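Local coordinates for protein uracil-DNA glycosylase (Epstein-Barr virus, PDB 6LYJ) that belongs to the uracil-DNA glycosylase superfamily and has an alpha/beta fold in which helices surround a central four-stranded parallel beta-sheet, at residues Arg56-Arg59 with Thr60-Thr63; Ile165-Ala168 with Trp169-Asp172; Gly232-His235 with Phe236-Asn240; Asn240-Leu243 with Arg244-Leu248. All blocks are in the same frame, centred on the assembly; numbering follows the deposited sequence.

Contact 1: Arg56-Arg59 with Thr60-Thr63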
# COMPACT_ATOMS: atom_id res chain seq x y z
N ARG A 56 20.88 8.77 -2.84
CA ARG A 56 22.12 8.36 -3.48
C ARG A 56 23.17 7.93 -2.46
O ARG A 56 23.91 6.96 -2.68
CB ARG A 56 22.67 9.47 -4.37
CG ARG A 56 21.91 9.63 -5.68
CD ARG A 56 22.70 10.47 -6.67
NE ARG A 56 21.96 10.70 -7.90
CZ ARG A 56 21.65 11.91 -8.37
NH1 ARG A 56 22.05 12.99 -7.72
NH2 ARG A 56 20.96 12.02 -9.50
N ARG A 57 23.27 8.65 -1.34
CA ARG A 57 24.20 8.25 -0.29
C ARG A 57 23.79 6.92 0.32
O ARG A 57 24.64 6.05 0.57
CB ARG A 57 24.30 9.32 0.80
CG ARG A 57 24.97 10.61 0.38
CD ARG A 57 25.25 11.50 1.59
NE ARG A 57 24.06 11.73 2.42
CZ ARG A 57 23.17 12.69 2.20
NH1 ARG A 57 23.30 13.52 1.17
NH2 ARG A 57 22.13 12.82 3.02
N LEU A 58 22.50 6.74 0.57
CA LEU A 58 22.03 5.50 1.19
C LEU A 58 22.21 4.30 0.28
O LEU A 58 22.36 3.17 0.76
CB LEU A 58 20.57 5.64 1.62
CG LEU A 58 20.28 6.69 2.70
CD1 LEU A 58 18.80 6.98 2.79
CD2 LEU A 58 20.82 6.21 4.04
N ARG A 59 22.20 4.51 -1.04
CA ARG A 59 22.28 3.38 -1.97
C ARG A 59 23.63 2.68 -1.95
O ARG A 59 23.70 1.49 -2.28
CB ARG A 59 21.98 3.85 -3.40
CG ARG A 59 20.53 3.72 -3.80
CD ARG A 59 20.34 3.99 -5.28
NE ARG A 59 19.03 4.58 -5.53
CZ ARG A 59 17.91 3.88 -5.65
NH1 ARG A 59 17.94 2.55 -5.56
NH2 ARG A 59 16.76 4.49 -5.87
N THR A 60 24.70 3.38 -1.58
CA THR A 60 26.01 2.73 -1.51
C THR A 60 26.20 1.91 -0.24
O THR A 60 27.13 1.10 -0.18
CB THR A 60 27.13 3.77 -1.61
OG1 THR A 60 27.15 4.58 -0.42
CG2 THR A 60 26.94 4.66 -2.82
N GLN A 61 25.34 2.09 0.75
CA GLN A 61 25.43 1.35 2.00
C GLN A 61 24.48 0.16 2.07
O GLN A 61 24.72 -0.76 2.86
CB GLN A 61 25.18 2.29 3.18
CG GLN A 61 26.13 3.47 3.20
CD GLN A 61 25.66 4.62 4.07
OE1 GLN A 61 24.52 4.64 4.52
NE2 GLN A 61 26.54 5.58 4.31
N ALA A 62 23.43 0.13 1.24
CA ALA A 62 22.43 -0.93 1.34
C ALA A 62 21.63 -0.97 0.05
O ALA A 62 21.68 -0.05 -0.77
CB ALA A 62 21.52 -0.73 2.55
N THR A 63 20.86 -2.04 -0.10
CA THR A 63 19.96 -2.18 -1.24
C THR A 63 18.74 -1.29 -1.05
O THR A 63 18.07 -1.35 -0.02
CB THR A 63 19.51 -3.64 -1.41
OG1 THR A 63 20.66 -4.50 -1.39
CG2 THR A 63 18.76 -3.81 -2.72

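Contact 2: Ile165-Ala168 with Trp169-Asp172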
# COMPACT_ATOMS: atom_id res chain seq x y z
N ILE A 165 13.11 10.84 5.19
CA ILE A 165 14.23 11.45 4.48
C ILE A 165 13.79 12.59 3.58
O ILE A 165 14.63 13.20 2.90
CB ILE A 165 15.01 10.40 3.68
CG1 ILE A 165 14.16 9.85 2.54
CG2 ILE A 165 15.46 9.27 4.61
CD1 ILE A 165 14.91 8.92 1.63
N GLY A 166 12.50 12.91 3.55
CA GLY A 166 12.00 14.06 2.81
C GLY A 166 11.07 13.74 1.67
O GLY A 166 10.60 14.67 1.00
N TRP A 167 10.77 12.47 1.38
CA TRP A 167 9.83 12.16 0.31
C TRP A 167 8.44 12.69 0.62
O TRP A 167 7.71 13.11 -0.30
CB TRP A 167 9.78 10.65 0.05
CG TRP A 167 10.95 10.08 -0.71
CD1 TRP A 167 11.72 9.01 -0.35
CD2 TRP A 167 11.48 10.55 -1.96
NE1 TRP A 167 12.69 8.79 -1.29
CE2 TRP A 167 12.57 9.72 -2.29
CE3 TRP A 167 11.14 11.59 -2.83
CZ2 TRP A 167 13.32 9.89 -3.45
CZ3 TRP A 167 11.89 11.77 -3.98
CH2 TRP A 167 12.97 10.92 -4.28
N ALA A 168 8.03 12.65 1.89
CA ALA A 168 6.66 13.04 2.24
C ALA A 168 6.40 14.51 1.92
O ALA A 168 5.31 14.85 1.44
CB ALA A 168 6.39 12.76 3.72
N TRP A 169 7.38 15.38 2.16
CA TRP A 169 7.24 16.77 1.74
C TRP A 169 7.00 16.88 0.24
O TRP A 169 6.10 17.60 -0.21
CB TRP A 169 8.49 17.56 2.14
CG TRP A 169 8.70 18.79 1.32
CD1 TRP A 169 8.12 20.01 1.52
CD2 TRP A 169 9.51 18.92 0.16
NE1 TRP A 169 8.54 20.90 0.56
CE2 TRP A 169 9.39 20.25 -0.30
CE3 TRP A 169 10.34 18.04 -0.55
CZ2 TRP A 169 10.06 20.72 -1.42
CZ3 TRP A 169 11.01 18.51 -1.67
CH2 TRP A 169 10.87 19.84 -2.09
N PHE A 170 7.76 16.12 -0.55
CA PHE A 170 7.65 16.22 -2.00
C PHE A 170 6.30 15.71 -2.49
O PHE A 170 5.63 16.37 -3.30
CB PHE A 170 8.79 15.46 -2.68
CG PHE A 170 8.65 15.37 -4.18
CD1 PHE A 170 8.68 16.51 -4.96
CD2 PHE A 170 8.48 14.14 -4.80
CE1 PHE A 170 8.54 16.44 -6.34
CE2 PHE A 170 8.35 14.06 -6.19
CZ PHE A 170 8.38 15.21 -6.95
N THR A 171 5.89 14.52 -2.03
CA THR A 171 4.63 13.97 -2.51
C THR A 171 3.42 14.74 -1.99
O THR A 171 2.41 14.85 -2.70
CB THR A 171 4.53 12.47 -2.17
OG1 THR A 171 4.73 12.27 -0.77
CG2 THR A 171 5.56 11.68 -2.96
N ASP A 172 3.49 15.28 -0.76
CA ASP A 172 2.48 16.22 -0.30
C ASP A 172 2.34 17.39 -1.27
O ASP A 172 1.23 17.79 -1.64
CB ASP A 172 2.82 16.74 1.09
CG ASP A 172 2.40 15.80 2.21
OD1 ASP A 172 1.82 14.73 1.92
OD2 ASP A 172 2.67 16.13 3.38

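Contact 3: Gly232-His235 with Phe236-Asn240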
# COMPACT_ATOMS: atom_id res chain seq x y z
N GLY A 232 -16.81 -3.25 -1.70
CA GLY A 232 -18.08 -2.56 -1.69
C GLY A 232 -17.98 -1.05 -1.73
O GLY A 232 -19.02 -0.38 -1.73
N ASN A 233 -16.77 -0.48 -1.75
CA ASN A 233 -16.68 0.97 -1.71
C ASN A 233 -17.10 1.62 -3.02
O ASN A 233 -17.39 2.83 -3.03
CB ASN A 233 -15.26 1.42 -1.32
CG ASN A 233 -14.20 1.07 -2.36
OD1 ASN A 233 -14.49 0.73 -3.50
ND2 ASN A 233 -12.94 1.20 -1.96
N ASN A 234 -17.15 0.86 -4.12
CA ASN A 234 -17.67 1.33 -5.41
C ASN A 234 -16.83 2.46 -6.00
O ASN A 234 -17.31 3.20 -6.86
CB ASN A 234 -19.14 1.77 -5.28
CG ASN A 234 -19.96 1.46 -6.51
OD1 ASN A 234 -19.75 0.44 -7.17
ND2 ASN A 234 -20.91 2.33 -6.82
N HIS A 235 -15.56 2.57 -5.59
CA HIS A 235 -14.77 3.76 -5.94
C HIS A 235 -14.49 3.86 -7.43
O HIS A 235 -14.42 4.97 -7.97
CB HIS A 235 -13.45 3.75 -5.17
CG HIS A 235 -13.56 4.23 -3.75
ND1 HIS A 235 -12.46 4.42 -2.95
CD2 HIS A 235 -14.64 4.55 -3.00
CE1 HIS A 235 -12.85 4.85 -1.76
NE2 HIS A 235 -14.17 4.93 -1.76
N PHE A 236 -14.32 2.74 -8.13
CA PHE A 236 -13.98 2.81 -9.55
C PHE A 236 -15.20 3.18 -10.39
O PHE A 236 -15.07 3.95 -11.36
CB PHE A 236 -13.38 1.47 -9.99
CG PHE A 236 -12.13 1.11 -9.24
CD1 PHE A 236 -10.90 1.62 -9.62
CD2 PHE A 236 -12.19 0.27 -8.14
CE1 PHE A 236 -9.76 1.30 -8.92
CE2 PHE A 236 -11.05 -0.06 -7.43
CZ PHE A 236 -9.83 0.46 -7.83
N VAL A 237 -16.38 2.73 -9.98
CA VAL A 237 -17.61 3.16 -10.62
C VAL A 237 -17.86 4.64 -10.36
O VAL A 237 -18.17 5.41 -11.28
CB VAL A 237 -18.80 2.30 -10.15
CG1 VAL A 237 -20.12 2.85 -10.68
CG2 VAL A 237 -18.60 0.85 -10.56
N LEU A 238 -17.76 5.06 -9.09
CA LEU A 238 -17.98 6.47 -8.77
C LEU A 238 -16.99 7.36 -9.51
O LEU A 238 -17.35 8.45 -9.97
CB LEU A 238 -17.88 6.68 -7.26
CG LEU A 238 -18.95 5.98 -6.42
CD1 LEU A 238 -18.62 6.08 -4.93
CD2 LEU A 238 -20.33 6.56 -6.72
N ALA A 239 -15.75 6.90 -9.64
CA ALA A 239 -14.73 7.65 -10.35
C ALA A 239 -15.12 7.85 -11.81
O ALA A 239 -15.07 8.97 -12.34
CB ALA A 239 -13.38 6.95 -10.25
N ASN A 240 -15.53 6.76 -12.49
CA ASN A 240 -15.92 6.93 -13.89
C ASN A 240 -17.19 7.76 -14.04
O ASN A 240 -17.33 8.51 -15.01
CB ASN A 240 -16.09 5.57 -14.57
CG ASN A 240 -14.80 5.06 -15.18
OD1 ASN A 240 -13.86 5.83 -15.41
ND2 ASN A 240 -14.75 3.76 -15.47

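Contact 4: Asn240-Leu243 with Arg244-Leu248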
# COMPACT_ATOMS: atom_id res chain seq x y z
N ASN A 240 -15.53 6.76 -12.49
CA ASN A 240 -15.92 6.93 -13.89
C ASN A 240 -17.19 7.76 -14.04
O ASN A 240 -17.33 8.51 -15.01
CB ASN A 240 -16.09 5.57 -14.57
CG ASN A 240 -14.80 5.06 -15.18
OD1 ASN A 240 -13.86 5.83 -15.41
ND2 ASN A 240 -14.75 3.76 -15.47
N ASN A 241 -18.14 7.65 -13.09
CA ASN A 241 -19.31 8.52 -13.13
C ASN A 241 -18.90 9.99 -13.04
O ASN A 241 -19.42 10.83 -13.78
CB ASN A 241 -20.27 8.18 -11.99
CG ASN A 241 -20.93 6.83 -12.16
OD1 ASN A 241 -20.90 6.24 -13.25
ND2 ASN A 241 -21.55 6.33 -11.10
N PHE A 242 -17.95 10.30 -12.15
CA PHE A 242 -17.47 11.66 -12.03
C PHE A 242 -16.84 12.13 -13.34
O PHE A 242 -17.16 13.21 -13.85
CB PHE A 242 -16.47 11.76 -10.88
CG PHE A 242 -15.85 13.12 -10.71
CD1 PHE A 242 -16.51 14.11 -10.01
CD2 PHE A 242 -14.59 13.39 -11.22
CE1 PHE A 242 -15.94 15.37 -9.84
CE2 PHE A 242 -14.01 14.64 -11.05
CZ PHE A 242 -14.69 15.63 -10.36
N LEU A 243 -15.97 11.29 -13.91
CA LEU A 243 -15.29 11.68 -15.15
C LEU A 243 -16.30 11.93 -16.26
O LEU A 243 -16.16 12.88 -17.04
CB LEU A 243 -14.28 10.61 -15.56
CG LEU A 243 -13.11 10.38 -14.59
CD1 LEU A 243 -12.18 9.27 -15.09
CD2 LEU A 243 -12.33 11.68 -14.38
N ARG A 244 -17.33 11.08 -16.36
CA ARG A 244 -18.36 11.28 -17.37
C ARG A 244 -19.10 12.59 -17.14
O ARG A 244 -19.36 13.34 -18.09
CB ARG A 244 -19.35 10.12 -17.38
CG ARG A 244 -20.42 10.25 -18.46
CD ARG A 244 -21.30 9.01 -18.60
NE ARG A 244 -21.91 8.61 -17.33
CZ ARG A 244 -21.49 7.60 -16.58
NH1 ARG A 244 -22.12 7.30 -15.45
NH2 ARG A 244 -20.44 6.88 -16.95
N GLU A 245 -19.44 12.88 -15.88
CA GLU A 245 -20.13 14.12 -15.55
C GLU A 245 -19.30 15.35 -15.93
O GLU A 245 -19.86 16.37 -16.35
CB GLU A 245 -20.47 14.14 -14.06
CG GLU A 245 -20.99 15.46 -13.53
CD GLU A 245 -20.99 15.52 -12.01
OE1 GLU A 245 -20.71 16.60 -11.46
OE2 GLU A 245 -21.26 14.48 -11.38
N LYS A 246 -17.98 15.27 -15.80
CA LYS A 246 -17.12 16.40 -16.12
C LYS A 246 -16.69 16.43 -17.58
O LYS A 246 -15.86 17.27 -17.95
CB LYS A 246 -15.88 16.39 -15.21
CG LYS A 246 -16.19 16.56 -13.73
CD LYS A 246 -16.80 17.92 -13.45
CE LYS A 246 -16.95 18.16 -11.96
NZ LYS A 246 -17.44 19.54 -11.67
N GLY A 247 -17.22 15.53 -18.41
CA GLY A 247 -16.90 15.50 -19.82
C GLY A 247 -15.55 14.93 -20.16
O GLY A 247 -15.02 15.21 -21.24
N LEU A 248 -14.97 14.12 -19.28
CA LEU A 248 -13.68 13.50 -19.51
C LEU A 248 -13.87 12.05 -19.92
O LEU A 248 -14.89 11.43 -19.59
CB LEU A 248 -12.79 13.60 -18.27
CG LEU A 248 -12.56 15.03 -17.76
CD1 LEU A 248 -11.65 15.03 -16.55
CD2 LEU A 248 -11.99 15.91 -18.87

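Contact 1: Arg56-Arg59 with Thr60-Thr63
At the C-terminal end of helix 42-59 the backbone bonds shorten to i to i+3: Gln-61 N donates to Leu-58 O at 3.2 Å, and the CA atoms of these two residues are 5.4 Å apart. This is a C-terminal helix turn that turns the chain toward the short strand 64-65. The evidence lies in how the last carbonyls are used. Leu-58 O takes the Gln-61 bond and receives a second, weak bond from Ala-62 N. Arg-57 O likewise has a weak bond from Thr-60 N, at 3.4 Å. Thr-60 OG1 comes to 3.1 Å from the same Arg-57 O, brought there by a chi1 of 68° that sets the hydroxyl between backbone N and carbonyl carbon. The methyl CG2 of Thr-60 instead lies toward Arg-56 O. Gln-61 runs back along the turn, its CG anti to its own carbonyl carbon, and its amide carbon CD approaches Arg-57 O.

Arg-56 and Arg-59 direct their polar ends to partners beyond the turn. Arg-56 NE forms a salt bridge with Glu-68 and Arg-59 NH2 donates to the carbonyl of Pro-66, so both link the helix end to the chain just after strand 64-65. Leu-58 touches His-162 in a loop. Between side chains of the turn itself the contact is slight: the Leu-58 and Gln-61 chains pass at a slant, with Leu-58 CD2 4.0 Å from Gln-61 OE1.

Contact 2: Ile165-Ala168 with Trp169-Asp172
A first-turn helix contact, in which Trp-167 and Ala-168 meet Thr-171 and Asp-172 through the backbone, opens helix 167-181 where it lies beside helix 42-59. Two i to i+4 bonds establish it: Thr-171 N donates to Trp-167 O at 2.9 Å with an N-H...O angle of 170°, and Asp-172 N donates to Ala-168 O at 2.9 Å. A chi1 of 54° sets Thr-171 OG1 between its backbone N and carbonyl carbon, which brings it to 3.1 Å from Trp-167 O, but the hydroxyl bonds to the carbonyl of Thr-150.

Gly-166 occupies the N-cap position, and its carbonyl oxygen lies in the plane of the Trp-169 indole, 3.7 Å from CE3 at the ring edge. Trp-167 and Phe-170 project side by side in the same direction and meet at CE3 and CD2, 4.2 Å apart; the Phe-170 atom sits at the indole edge. Both rings pack on helix 42-59, Trp-167 against Val-51 and Val-55 and Phe-170 against Leu-48, while Trp-169 makes a cation-pi contact with Lys-47. The indole NE1 of Trp-167 bonds to Thr-153, and Asp-172 OD1 forms a salt bridge with Lys-197.

Contact 3: Gly232-His235 with Phe236-Asn240
Phe-236 follows directly on His-235 in the first turn of helix 235-245; its CB leaves the backbone away from segment 232-235, and its ring meets Trp-253 edge-to-face. Val-237 comes next and presses on Asn-234, the N-cap residue: CB and CG2 of Val-237 both lie 3.6 Å from Asn-234 OD1, and the two side chains pass at a slant. With CG1 of the valine anti to the backbone N (chi1 173°), it is CG2 that falls beside this oxygen. The Asn-234 amide makes no capping bond; its OD1 accepts from Arg-124 instead. At Leu-238 the helical bonding is plain, since its N donates to Asn-234 O at 2.9 Å and 173°. Leu-238 CG comes within 3.3 Å of the same Asn-234 O. Ala-239 N then bonds to His-235 O at 2.9 Å, and its methyl lies 3.2 Å from that oxygen. With Asn-240 the next turn begins, its N donating to Phe-236 O.

Before the helix, an Asx turn sets the entry: Asn-233 OD1 accepts from His-235 N at 3.0 Å, while Asn-233 ND2 lies over one face of the His-235 imidazole, offset toward the rim. His-235 ND1 is hydrogen-bonded to Trp-190 NE1. The helix start is thus wedged between helix 113-125, reached by Phe-236 and Val-237, and the sheet, where Ala-239 touches strand 186-190 and His-235 and Leu-238 touch strand 207-211.

Contact 4: Asn240-Leu243 with Arg244-Leu248
Leu-243, Arg-244 and Phe-242 carry this helix-end contact. Leu-243 O takes part in the end of helix 235-245, where Lys-246 is the first residue outside helical angles: Leu-248 N donates to it at 2.8 Å, whereas Lys-246 N donates chiefly to Phe-242 O (3.0 Å) and only weakly to Leu-243 O. Together with Gly-247 N bonding to Arg-244 O, this makes a Schellman motif, in which Gly-247, at a phi of 76°, is the C-prime residue. The Leu-243 and Leu-248 side chains cross at about a right angle, CD2 and CD1 4.0 Å apart.

Arg-244 turns back along the helix beside Asn-241. Its chain bends at chi3 (54°), bringing NH1 to Asn-241 OD1 at 2.7 Å; the donor stands above the amide carbonyl plane, and amide and guanidinium planes are 69° apart. NH2 forms a salt bridge with Glu-250.

Phe-242 offers one ring face to Lys-246. Lys-246 CG lies 4.0 Å from the ring centroid in a CH-pi contact, so the aliphatic part of the lysine meets the ring. The guanidinium charge is probably compensated at least in part by Glu-250, with Asn-241 helping to fix its orientation.

Overall arrangement
From the N terminus, contact 1 comes first, turning the chain out of helix 42-59 toward strand 64-65. Contact 2 follows in series, opening helix 167-181; its centre is about 19 Å from that of contact 1, and helix 42-59 relates the two, ending in one and receiving side chains from the other. Contacts 3 and 4 lie across the chain's centre, with contacts 1 and 3 about 40 Å apart between centres. They start and finish the single helix 235-245, sharing Asn-240, whose side chain bonds to Ile-251 in the C-terminal tail. Every contact closes a local turn between adjoining segments; none crosses or encloses another.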